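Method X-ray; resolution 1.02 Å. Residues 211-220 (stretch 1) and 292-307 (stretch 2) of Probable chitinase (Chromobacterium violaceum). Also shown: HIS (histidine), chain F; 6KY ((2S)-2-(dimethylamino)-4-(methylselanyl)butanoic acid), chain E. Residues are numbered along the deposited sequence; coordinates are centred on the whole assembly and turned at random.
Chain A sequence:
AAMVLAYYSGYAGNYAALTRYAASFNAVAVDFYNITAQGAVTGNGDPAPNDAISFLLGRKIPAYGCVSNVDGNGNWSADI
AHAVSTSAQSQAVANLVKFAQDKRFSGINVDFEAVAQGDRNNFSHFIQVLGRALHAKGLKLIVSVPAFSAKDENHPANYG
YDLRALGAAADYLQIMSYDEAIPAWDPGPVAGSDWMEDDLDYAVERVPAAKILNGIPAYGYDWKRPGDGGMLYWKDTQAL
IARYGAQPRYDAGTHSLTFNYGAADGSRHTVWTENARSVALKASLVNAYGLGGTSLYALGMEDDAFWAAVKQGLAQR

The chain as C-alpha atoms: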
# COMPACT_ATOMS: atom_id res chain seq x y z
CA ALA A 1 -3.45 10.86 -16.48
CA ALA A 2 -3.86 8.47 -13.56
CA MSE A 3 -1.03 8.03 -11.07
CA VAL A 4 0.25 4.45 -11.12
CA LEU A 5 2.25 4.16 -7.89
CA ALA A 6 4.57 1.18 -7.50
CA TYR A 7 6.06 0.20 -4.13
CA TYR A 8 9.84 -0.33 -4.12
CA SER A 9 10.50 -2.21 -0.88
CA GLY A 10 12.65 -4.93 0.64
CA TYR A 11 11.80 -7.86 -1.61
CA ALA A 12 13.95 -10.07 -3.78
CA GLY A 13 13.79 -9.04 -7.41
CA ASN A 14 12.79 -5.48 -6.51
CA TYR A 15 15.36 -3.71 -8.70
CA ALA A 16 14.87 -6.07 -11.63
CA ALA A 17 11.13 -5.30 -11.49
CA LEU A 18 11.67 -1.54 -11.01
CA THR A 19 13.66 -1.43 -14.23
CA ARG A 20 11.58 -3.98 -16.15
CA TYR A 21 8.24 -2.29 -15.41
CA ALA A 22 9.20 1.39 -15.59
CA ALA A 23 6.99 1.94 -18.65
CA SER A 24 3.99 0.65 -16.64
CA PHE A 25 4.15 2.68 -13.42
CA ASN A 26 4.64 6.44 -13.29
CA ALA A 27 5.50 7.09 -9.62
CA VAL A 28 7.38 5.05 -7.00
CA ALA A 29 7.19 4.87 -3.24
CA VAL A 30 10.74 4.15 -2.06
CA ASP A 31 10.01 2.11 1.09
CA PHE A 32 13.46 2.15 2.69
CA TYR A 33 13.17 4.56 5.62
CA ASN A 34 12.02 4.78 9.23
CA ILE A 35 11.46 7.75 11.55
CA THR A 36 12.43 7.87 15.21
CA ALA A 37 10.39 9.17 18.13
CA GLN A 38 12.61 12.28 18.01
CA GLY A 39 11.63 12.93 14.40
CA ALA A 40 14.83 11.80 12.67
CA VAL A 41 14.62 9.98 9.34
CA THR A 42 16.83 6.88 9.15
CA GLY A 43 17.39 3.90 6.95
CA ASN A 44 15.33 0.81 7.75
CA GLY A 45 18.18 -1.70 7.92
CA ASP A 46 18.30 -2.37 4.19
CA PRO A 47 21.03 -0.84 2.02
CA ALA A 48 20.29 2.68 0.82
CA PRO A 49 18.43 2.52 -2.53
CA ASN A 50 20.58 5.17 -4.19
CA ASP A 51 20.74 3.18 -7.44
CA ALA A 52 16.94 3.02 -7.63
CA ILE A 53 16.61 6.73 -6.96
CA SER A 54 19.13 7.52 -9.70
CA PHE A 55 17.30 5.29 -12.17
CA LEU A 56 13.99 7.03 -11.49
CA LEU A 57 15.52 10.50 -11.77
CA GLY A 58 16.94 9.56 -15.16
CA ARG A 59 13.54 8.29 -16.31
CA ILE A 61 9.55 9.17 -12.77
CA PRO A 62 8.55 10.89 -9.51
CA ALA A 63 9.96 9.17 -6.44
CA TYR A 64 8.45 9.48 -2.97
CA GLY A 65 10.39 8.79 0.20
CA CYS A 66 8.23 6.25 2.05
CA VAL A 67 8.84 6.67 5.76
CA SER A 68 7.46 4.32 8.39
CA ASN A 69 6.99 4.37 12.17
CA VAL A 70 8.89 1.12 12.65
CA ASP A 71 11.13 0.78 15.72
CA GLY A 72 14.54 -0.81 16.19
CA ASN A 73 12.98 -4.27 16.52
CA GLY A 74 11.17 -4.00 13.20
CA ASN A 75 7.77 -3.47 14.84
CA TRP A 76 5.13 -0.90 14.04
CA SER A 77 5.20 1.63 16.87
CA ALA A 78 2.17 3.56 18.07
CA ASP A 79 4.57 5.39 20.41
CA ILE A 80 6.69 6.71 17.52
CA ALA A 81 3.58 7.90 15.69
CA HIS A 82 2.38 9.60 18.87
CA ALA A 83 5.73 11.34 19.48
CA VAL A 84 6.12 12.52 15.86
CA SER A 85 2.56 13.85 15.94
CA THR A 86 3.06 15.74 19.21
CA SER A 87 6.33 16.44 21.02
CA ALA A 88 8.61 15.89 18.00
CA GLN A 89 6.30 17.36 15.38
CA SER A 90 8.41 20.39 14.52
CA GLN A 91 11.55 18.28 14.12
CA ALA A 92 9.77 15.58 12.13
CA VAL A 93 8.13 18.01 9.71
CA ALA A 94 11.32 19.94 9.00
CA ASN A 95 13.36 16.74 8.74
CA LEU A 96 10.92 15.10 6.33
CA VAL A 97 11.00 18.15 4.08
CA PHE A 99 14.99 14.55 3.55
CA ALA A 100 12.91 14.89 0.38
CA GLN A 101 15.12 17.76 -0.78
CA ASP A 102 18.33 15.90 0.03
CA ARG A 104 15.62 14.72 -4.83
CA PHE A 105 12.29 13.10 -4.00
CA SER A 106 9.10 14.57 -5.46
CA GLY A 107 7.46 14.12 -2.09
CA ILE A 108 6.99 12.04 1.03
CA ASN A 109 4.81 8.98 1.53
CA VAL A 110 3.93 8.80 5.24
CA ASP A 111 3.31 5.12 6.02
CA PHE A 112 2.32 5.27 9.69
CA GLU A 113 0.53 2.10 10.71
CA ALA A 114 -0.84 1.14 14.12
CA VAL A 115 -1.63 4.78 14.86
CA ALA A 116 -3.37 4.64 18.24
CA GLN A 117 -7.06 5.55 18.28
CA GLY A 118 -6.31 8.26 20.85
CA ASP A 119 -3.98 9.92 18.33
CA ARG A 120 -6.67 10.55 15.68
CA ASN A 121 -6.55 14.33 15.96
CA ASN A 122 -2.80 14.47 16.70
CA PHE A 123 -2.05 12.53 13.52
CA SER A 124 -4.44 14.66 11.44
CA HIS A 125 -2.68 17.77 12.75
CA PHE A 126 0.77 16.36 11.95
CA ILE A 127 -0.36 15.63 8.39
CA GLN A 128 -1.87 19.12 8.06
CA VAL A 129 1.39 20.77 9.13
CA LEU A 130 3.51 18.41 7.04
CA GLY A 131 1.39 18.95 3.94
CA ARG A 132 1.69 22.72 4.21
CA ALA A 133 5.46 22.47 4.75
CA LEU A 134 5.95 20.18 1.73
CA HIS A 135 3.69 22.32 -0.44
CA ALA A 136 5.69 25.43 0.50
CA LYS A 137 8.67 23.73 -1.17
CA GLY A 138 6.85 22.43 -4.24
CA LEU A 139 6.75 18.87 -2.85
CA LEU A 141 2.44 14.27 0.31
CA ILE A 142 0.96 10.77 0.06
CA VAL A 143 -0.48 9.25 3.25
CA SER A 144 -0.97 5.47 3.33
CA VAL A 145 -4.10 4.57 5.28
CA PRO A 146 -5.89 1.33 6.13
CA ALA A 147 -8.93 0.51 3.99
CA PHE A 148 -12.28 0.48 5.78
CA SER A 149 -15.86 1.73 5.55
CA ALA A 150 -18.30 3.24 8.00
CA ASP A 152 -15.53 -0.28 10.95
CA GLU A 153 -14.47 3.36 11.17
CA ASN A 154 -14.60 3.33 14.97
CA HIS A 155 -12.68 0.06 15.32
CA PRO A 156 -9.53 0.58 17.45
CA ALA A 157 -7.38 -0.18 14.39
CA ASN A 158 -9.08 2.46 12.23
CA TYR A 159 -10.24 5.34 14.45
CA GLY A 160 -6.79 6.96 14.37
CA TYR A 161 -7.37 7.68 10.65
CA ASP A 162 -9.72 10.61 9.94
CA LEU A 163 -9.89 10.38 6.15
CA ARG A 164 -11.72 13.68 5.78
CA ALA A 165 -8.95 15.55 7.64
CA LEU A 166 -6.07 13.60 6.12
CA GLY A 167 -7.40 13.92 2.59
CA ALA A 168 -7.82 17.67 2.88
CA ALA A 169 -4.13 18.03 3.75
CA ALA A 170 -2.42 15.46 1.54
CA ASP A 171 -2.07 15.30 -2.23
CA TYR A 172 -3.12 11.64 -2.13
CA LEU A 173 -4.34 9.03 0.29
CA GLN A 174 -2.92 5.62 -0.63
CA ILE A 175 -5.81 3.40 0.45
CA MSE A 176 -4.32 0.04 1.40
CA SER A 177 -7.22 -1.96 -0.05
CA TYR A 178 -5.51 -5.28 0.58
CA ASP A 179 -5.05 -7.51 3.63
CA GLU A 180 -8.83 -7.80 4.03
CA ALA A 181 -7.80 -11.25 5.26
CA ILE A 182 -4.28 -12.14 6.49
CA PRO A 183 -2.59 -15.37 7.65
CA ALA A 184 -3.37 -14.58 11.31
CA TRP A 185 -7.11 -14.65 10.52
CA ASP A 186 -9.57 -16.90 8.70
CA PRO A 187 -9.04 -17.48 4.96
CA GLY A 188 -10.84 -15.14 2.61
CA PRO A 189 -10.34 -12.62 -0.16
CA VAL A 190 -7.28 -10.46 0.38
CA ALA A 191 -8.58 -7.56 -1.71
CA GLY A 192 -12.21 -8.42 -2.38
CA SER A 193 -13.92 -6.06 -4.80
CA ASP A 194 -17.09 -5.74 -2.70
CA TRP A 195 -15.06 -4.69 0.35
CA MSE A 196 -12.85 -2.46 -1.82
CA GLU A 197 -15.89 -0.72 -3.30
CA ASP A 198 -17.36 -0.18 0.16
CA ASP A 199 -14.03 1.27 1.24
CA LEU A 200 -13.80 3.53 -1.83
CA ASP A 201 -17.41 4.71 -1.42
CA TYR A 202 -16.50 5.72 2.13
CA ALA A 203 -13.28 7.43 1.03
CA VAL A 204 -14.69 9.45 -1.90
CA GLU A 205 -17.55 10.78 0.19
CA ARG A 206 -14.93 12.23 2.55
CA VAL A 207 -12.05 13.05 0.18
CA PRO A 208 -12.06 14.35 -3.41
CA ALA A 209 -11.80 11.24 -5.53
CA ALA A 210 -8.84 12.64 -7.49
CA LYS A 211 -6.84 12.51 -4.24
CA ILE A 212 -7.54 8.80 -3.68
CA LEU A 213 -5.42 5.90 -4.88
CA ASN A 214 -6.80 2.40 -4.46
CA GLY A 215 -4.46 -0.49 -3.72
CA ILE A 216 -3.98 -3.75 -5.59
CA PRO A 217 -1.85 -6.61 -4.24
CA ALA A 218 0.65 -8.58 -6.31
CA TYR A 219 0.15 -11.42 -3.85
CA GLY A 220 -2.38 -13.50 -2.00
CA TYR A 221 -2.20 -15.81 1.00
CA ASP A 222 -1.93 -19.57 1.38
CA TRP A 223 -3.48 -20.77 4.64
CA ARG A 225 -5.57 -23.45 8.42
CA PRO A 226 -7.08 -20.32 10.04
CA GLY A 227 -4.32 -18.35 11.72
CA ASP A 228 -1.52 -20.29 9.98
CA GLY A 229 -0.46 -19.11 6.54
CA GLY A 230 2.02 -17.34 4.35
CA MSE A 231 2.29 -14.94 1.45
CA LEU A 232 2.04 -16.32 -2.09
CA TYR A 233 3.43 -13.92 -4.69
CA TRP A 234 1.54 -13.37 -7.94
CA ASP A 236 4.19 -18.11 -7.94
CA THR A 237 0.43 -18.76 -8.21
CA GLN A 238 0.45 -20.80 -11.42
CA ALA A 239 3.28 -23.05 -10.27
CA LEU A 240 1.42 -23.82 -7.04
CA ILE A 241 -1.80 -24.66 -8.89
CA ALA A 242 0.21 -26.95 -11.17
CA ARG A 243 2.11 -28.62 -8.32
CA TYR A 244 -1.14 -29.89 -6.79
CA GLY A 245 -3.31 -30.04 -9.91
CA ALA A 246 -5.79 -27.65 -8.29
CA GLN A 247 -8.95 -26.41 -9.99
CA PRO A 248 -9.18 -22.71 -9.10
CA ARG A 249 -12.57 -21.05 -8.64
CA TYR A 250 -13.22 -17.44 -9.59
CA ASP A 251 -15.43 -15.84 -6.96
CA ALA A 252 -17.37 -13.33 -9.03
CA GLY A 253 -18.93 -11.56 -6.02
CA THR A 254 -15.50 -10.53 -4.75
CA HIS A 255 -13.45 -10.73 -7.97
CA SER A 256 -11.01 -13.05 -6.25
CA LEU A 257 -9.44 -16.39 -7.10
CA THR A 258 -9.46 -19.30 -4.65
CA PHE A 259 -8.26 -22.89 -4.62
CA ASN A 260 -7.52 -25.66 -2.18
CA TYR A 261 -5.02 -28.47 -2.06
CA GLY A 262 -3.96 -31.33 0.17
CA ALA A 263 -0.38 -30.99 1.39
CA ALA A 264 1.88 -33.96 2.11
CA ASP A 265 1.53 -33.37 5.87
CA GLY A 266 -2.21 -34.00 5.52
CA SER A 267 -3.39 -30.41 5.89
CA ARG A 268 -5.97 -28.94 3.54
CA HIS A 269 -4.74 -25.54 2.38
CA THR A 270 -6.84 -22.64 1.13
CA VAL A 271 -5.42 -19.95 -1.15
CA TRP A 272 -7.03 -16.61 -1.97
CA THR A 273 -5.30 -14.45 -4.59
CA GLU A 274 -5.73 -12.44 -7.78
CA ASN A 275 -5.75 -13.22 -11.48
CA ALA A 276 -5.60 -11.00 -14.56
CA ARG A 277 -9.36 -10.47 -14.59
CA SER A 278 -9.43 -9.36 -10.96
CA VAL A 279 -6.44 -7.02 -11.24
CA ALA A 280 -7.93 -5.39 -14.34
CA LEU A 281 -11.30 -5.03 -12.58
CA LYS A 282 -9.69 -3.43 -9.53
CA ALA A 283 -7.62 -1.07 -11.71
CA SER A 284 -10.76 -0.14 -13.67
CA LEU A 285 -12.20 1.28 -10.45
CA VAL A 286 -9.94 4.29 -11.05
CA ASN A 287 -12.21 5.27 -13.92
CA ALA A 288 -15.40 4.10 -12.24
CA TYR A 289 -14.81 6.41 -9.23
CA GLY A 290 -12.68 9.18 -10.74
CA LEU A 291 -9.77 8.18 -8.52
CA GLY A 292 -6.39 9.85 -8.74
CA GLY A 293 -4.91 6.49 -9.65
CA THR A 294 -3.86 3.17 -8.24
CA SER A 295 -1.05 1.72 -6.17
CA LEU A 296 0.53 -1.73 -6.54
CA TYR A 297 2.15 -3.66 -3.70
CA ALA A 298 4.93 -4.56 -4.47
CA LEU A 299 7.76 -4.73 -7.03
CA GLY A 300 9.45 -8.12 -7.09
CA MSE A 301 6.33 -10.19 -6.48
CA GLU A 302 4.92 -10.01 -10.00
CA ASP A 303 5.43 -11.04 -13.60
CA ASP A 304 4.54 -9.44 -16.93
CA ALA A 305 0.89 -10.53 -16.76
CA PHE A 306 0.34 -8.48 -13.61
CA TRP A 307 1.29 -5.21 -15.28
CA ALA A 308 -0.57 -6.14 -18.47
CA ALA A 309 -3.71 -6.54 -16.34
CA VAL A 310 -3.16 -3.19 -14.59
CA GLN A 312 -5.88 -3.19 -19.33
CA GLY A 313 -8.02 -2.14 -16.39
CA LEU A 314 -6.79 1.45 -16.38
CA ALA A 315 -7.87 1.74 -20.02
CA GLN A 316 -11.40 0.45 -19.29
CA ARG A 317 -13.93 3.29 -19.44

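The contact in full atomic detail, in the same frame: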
# COMPACT_ATOMS: atom_id res chain seq x y z
N LYS A 211 -7.89 12.66 -5.23
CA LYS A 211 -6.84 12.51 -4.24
C LYS A 211 -6.77 11.11 -3.65
O LYS A 211 -6.03 10.90 -2.69
CB LYS A 211 -7.05 13.51 -3.11
CG LYS A 211 -6.96 14.95 -3.51
CD LYS A 211 -7.11 15.80 -2.25
CE LYS A 211 -6.16 16.94 -2.24
NZ LYS A 211 -6.20 17.64 -0.95
N ILE A 212 -7.55 10.17 -4.16
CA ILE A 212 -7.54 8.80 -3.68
C ILE A 212 -6.83 7.91 -4.67
O ILE A 212 -7.08 7.98 -5.88
CB ILE A 212 -8.98 8.32 -3.44
CG1 ILE A 212 -9.68 9.15 -2.34
CG2 ILE A 212 -9.03 6.82 -3.15
CD1 ILE A 212 -9.06 9.06 -0.99
N LEU A 213 -5.95 7.05 -4.15
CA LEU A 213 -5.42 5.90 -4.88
C LEU A 213 -5.99 4.65 -4.23
O LEU A 213 -5.96 4.53 -3.00
CB LEU A 213 -3.89 5.83 -4.79
CG LEU A 213 -3.12 7.11 -5.09
CD1 LEU A 213 -1.68 6.89 -4.75
CD2 LEU A 213 -3.27 7.52 -6.55
N ASN A 214 -6.53 3.71 -5.02
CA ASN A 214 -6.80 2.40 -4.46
C ASN A 214 -5.50 1.60 -4.43
O ASN A 214 -4.44 2.06 -4.86
CB ASN A 214 -7.97 1.70 -5.15
CG ASN A 214 -7.67 1.24 -6.55
OD1 ASN A 214 -6.83 1.80 -7.23
ND2 ASN A 214 -8.40 0.21 -7.00
N GLY A 215 -5.60 0.40 -3.88
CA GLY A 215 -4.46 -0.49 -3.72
C GLY A 215 -4.78 -1.86 -4.25
O GLY A 215 -5.85 -2.42 -3.99
N ILE A 216 -3.82 -2.43 -4.98
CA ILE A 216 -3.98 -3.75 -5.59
C ILE A 216 -2.76 -4.59 -5.21
O ILE A 216 -1.62 -4.16 -5.42
CB ILE A 216 -4.10 -3.67 -7.13
CG1 ILE A 216 -5.21 -2.70 -7.52
CG2 ILE A 216 -4.30 -5.06 -7.71
CD1 ILE A 216 -5.31 -2.46 -9.03
N PRO A 217 -2.98 -5.77 -4.64
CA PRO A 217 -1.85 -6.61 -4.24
C PRO A 217 -1.34 -7.46 -5.39
O PRO A 217 -2.11 -8.00 -6.18
CB PRO A 217 -2.47 -7.50 -3.16
CG PRO A 217 -3.90 -7.72 -3.67
CD PRO A 217 -4.29 -6.39 -4.30
N ALA A 218 -0.02 -7.60 -5.45
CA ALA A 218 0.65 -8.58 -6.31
C ALA A 218 0.94 -9.86 -5.56
O ALA A 218 1.98 -10.50 -5.74
CB ALA A 218 1.91 -7.98 -6.91
N TYR A 219 0.00 -10.26 -4.70
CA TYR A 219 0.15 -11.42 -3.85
C TYR A 219 -1.24 -11.83 -3.38
O TYR A 219 -2.22 -11.08 -3.51
CB TYR A 219 1.07 -11.15 -2.63
CG TYR A 219 0.47 -10.14 -1.66
CD1 TYR A 219 0.66 -8.77 -1.81
CD2 TYR A 219 -0.32 -10.57 -0.62
CE1 TYR A 219 0.05 -7.87 -0.98
CE2 TYR A 219 -0.95 -9.67 0.23
CZ TYR A 219 -0.76 -8.32 0.04
OH TYR A 219 -1.37 -7.39 0.84
N GLY A 220 -1.28 -13.03 -2.80
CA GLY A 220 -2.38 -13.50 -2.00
C GLY A 220 -1.82 -14.24 -0.81
O GLY A 220 -0.63 -14.12 -0.50
N GLY A 292 -7.66 9.33 -8.29
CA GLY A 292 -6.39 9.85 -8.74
C GLY A 292 -5.49 8.82 -9.37
O GLY A 292 -4.54 9.20 -10.07
N GLY A 293 -5.73 7.55 -9.10
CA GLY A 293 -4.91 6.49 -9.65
C GLY A 293 -4.95 5.28 -8.76
O GLY A 293 -5.89 5.11 -7.97
N THR A 294 -3.96 4.42 -8.96
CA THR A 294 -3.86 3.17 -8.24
C THR A 294 -2.46 3.00 -7.69
O THR A 294 -1.53 3.70 -8.08
CB THR A 294 -4.27 1.99 -9.15
OG1 THR A 294 -4.48 0.82 -8.38
CG2 THR A 294 -3.25 1.71 -10.27
N SER A 295 -2.32 2.06 -6.78
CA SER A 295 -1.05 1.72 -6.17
C SER A 295 -0.94 0.20 -6.13
O SER A 295 -1.94 -0.50 -5.91
CB SER A 295 -0.94 2.33 -4.78
OG SER A 295 -1.91 1.85 -3.87
N LEU A 296 0.27 -0.31 -6.36
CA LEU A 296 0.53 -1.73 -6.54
C LEU A 296 1.57 -2.17 -5.51
O LEU A 296 2.64 -1.57 -5.43
CB LEU A 296 1.05 -2.03 -7.95
CG LEU A 296 0.17 -1.61 -9.15
CD1 LEU A 296 -1.29 -2.04 -9.04
CD2 LEU A 296 0.25 -0.11 -9.47
N TYR A 297 1.26 -3.21 -4.76
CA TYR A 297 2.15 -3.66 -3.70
C TYR A 297 2.52 -5.11 -3.97
O TYR A 297 1.66 -6.00 -3.82
CB TYR A 297 1.49 -3.53 -2.31
CG TYR A 297 2.51 -3.69 -1.21
CD1 TYR A 297 2.84 -4.94 -0.72
CD2 TYR A 297 3.25 -2.61 -0.76
CE1 TYR A 297 3.82 -5.11 0.23
CE2 TYR A 297 4.25 -2.78 0.17
CZ TYR A 297 4.54 -4.04 0.66
OH TYR A 297 5.51 -4.26 1.60
N ALA A 298 3.77 -5.43 -4.35
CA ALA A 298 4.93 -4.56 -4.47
C ALA A 298 5.87 -5.16 -5.55
O ALA A 298 5.76 -6.32 -5.92
CB ALA A 298 5.68 -4.45 -3.16
N LEU A 299 6.79 -4.32 -6.03
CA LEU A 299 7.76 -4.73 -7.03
C LEU A 299 8.59 -5.91 -6.54
O LEU A 299 9.13 -5.92 -5.43
CB LEU A 299 8.67 -3.55 -7.37
CG LEU A 299 8.00 -2.40 -8.13
CD1 LEU A 299 8.90 -1.17 -8.04
CD2 LEU A 299 7.71 -2.72 -9.61
N GLY A 300 8.72 -6.92 -7.40
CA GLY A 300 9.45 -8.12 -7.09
C GLY A 300 8.56 -9.31 -6.88
O GLY A 300 9.05 -10.44 -6.85
N MSE A 301 7.26 -9.10 -6.72
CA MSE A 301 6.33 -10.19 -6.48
C MSE A 301 5.64 -10.67 -7.75
O MSE A 301 4.91 -11.67 -7.72
CB MSE A 301 5.24 -9.73 -5.51
CG MSE A 301 5.75 -9.28 -4.19
SE MSE A 301 4.21 -8.83 -3.10
CE MSE A 301 5.16 -8.21 -1.50
N GLU A 302 5.79 -9.92 -8.83
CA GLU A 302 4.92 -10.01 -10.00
C GLU A 302 5.64 -10.60 -11.21
O GLU A 302 6.82 -10.94 -11.16
CB GLU A 302 4.31 -8.65 -10.30
CG GLU A 302 5.18 -7.65 -11.07
CD GLU A 302 6.22 -6.93 -10.25
OE1 GLU A 302 7.06 -7.57 -9.58
OE2 GLU A 302 6.24 -5.67 -10.29
N ASP A 303 4.89 -10.72 -12.29
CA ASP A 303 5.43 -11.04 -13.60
C ASP A 303 4.73 -10.15 -14.62
O ASP A 303 3.94 -9.27 -14.27
CB ASP A 303 5.33 -12.54 -13.91
CG ASP A 303 3.91 -13.04 -13.93
OD1 ASP A 303 3.01 -12.28 -14.32
OD2 ASP A 303 3.71 -14.21 -13.50
N ASP A 304 5.02 -10.36 -15.91
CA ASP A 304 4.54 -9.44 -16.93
C ASP A 304 3.02 -9.40 -16.98
O ASP A 304 2.44 -8.35 -17.28
CB ASP A 304 5.08 -9.83 -18.30
CG ASP A 304 6.58 -9.63 -18.45
OD1 ASP A 304 7.24 -9.11 -17.54
OD2 ASP A 304 7.07 -10.00 -19.53
N ALA A 305 2.34 -10.51 -16.67
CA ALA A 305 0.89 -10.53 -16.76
C ALA A 305 0.23 -9.63 -15.73
O ALA A 305 -0.88 -9.14 -15.97
CB ALA A 305 0.35 -11.95 -16.59
N PHE A 306 0.89 -9.39 -14.59
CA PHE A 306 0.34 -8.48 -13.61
C PHE A 306 0.22 -7.08 -14.19
O PHE A 306 -0.84 -6.45 -14.13
CB PHE A 306 1.23 -8.47 -12.37
CG PHE A 306 0.74 -7.53 -11.30
CD1 PHE A 306 -0.27 -7.93 -10.44
CD2 PHE A 306 1.30 -6.27 -11.13
CE1 PHE A 306 -0.73 -7.08 -9.46
CE2 PHE A 306 0.84 -5.42 -10.14
CZ PHE A 306 -0.16 -5.85 -9.29
N TRP A 307 1.32 -6.56 -14.73
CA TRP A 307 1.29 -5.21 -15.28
C TRP A 307 0.44 -5.11 -16.53
O TRP A 307 -0.17 -4.06 -16.76
CB TRP A 307 2.71 -4.69 -15.48
CG TRP A 307 3.38 -4.36 -14.17
CD1 TRP A 307 4.34 -5.10 -13.54
CD2 TRP A 307 3.10 -3.25 -13.32
NE1 TRP A 307 4.67 -4.51 -12.34
CE2 TRP A 307 3.93 -3.37 -12.19
CE3 TRP A 307 2.21 -2.17 -13.39
CZ2 TRP A 307 3.92 -2.43 -11.16
CZ3 TRP A 307 2.20 -1.25 -12.37
CH2 TRP A 307 3.06 -1.38 -11.28
N HIS F . 2.63 -4.07 4.71
CA HIS F . 3.82 -3.25 4.47
C HIS F . 4.90 -3.61 5.48
O HIS F . 4.63 -4.14 6.56
CB HIS F . 3.47 -1.76 4.55
CG HIS F . 2.63 -1.28 3.41
ND1 HIS F . 2.50 0.06 3.10
CD2 HIS F . 1.87 -1.94 2.51
CE1 HIS F . 1.72 0.19 2.04
NE2 HIS F . 1.30 -1.01 1.68
OXT HIS F . 6.08 -3.38 5.21
N 6KY E . 0.73 -6.56 3.45
CA 6KY E . 1.34 -6.12 4.75
C 6KY E . 2.63 -5.38 4.48
O 6KY E . 3.60 -5.99 4.03
CB 6KY E . 1.57 -7.28 5.74
CG 6KY E . 0.24 -7.94 6.17
SE 6KY E . 0.45 -9.33 7.53
CE 6KY E . 1.17 -10.71 6.35
CN1 6KY E . 1.42 -7.69 2.80
CN2 6KY E . 0.62 -5.46 2.46

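The peptide bond between Tyr297 and Ala298 is cis, and it follows the last paired residue, Tyr297, which lies beside Pro217. Tyr297 O still accepts a nearly straight hydrogen bond from Ala218 N (2.8 Å). Ala298 N is buried by the contact and has no partner in the model.

Upstream, strand 212-217 runs beside the strand that starts at Gly293, roughly parallel to it. Ile216 N donates to Ser295 O (2.9 Å), and Tyr297 N donates to Ile216 O (3.1 Å). The bond from Asn214 N to Gly293 O is weak (3.3 Å). Here side chains reinforce the backbone. Ser295 OG donates to Asn214 O (2.7 Å), and Thr294 OG1 donates to Asn214 OD1 (2.8 Å). Gly293 adopts backbone angles that call for glycine.

Ile216 lies on the same face as Asn214, Thr294 and Leu296, and its CB packs 3.8 Å from Leu296 CD1. Beyond the strand, Ala218 points toward stretch 2. Its small CB sits over the face of the Phe306 ring, 3.8 Å from Phe306 CE1, and 4.0 Å from Met301 CB. Met301 is selenomethionine; its SE lies 3.8 Å from Tyr219 CD1.

Tyr219 CE1 meets the edge of the Tyr297 ring, 4.1 Å from Tyr297 CD1. HIS CD2 of the bound histidine lies over one face of that ring, 3.4 Å from Tyr297 CE2. The contact buries 721 Å² in total.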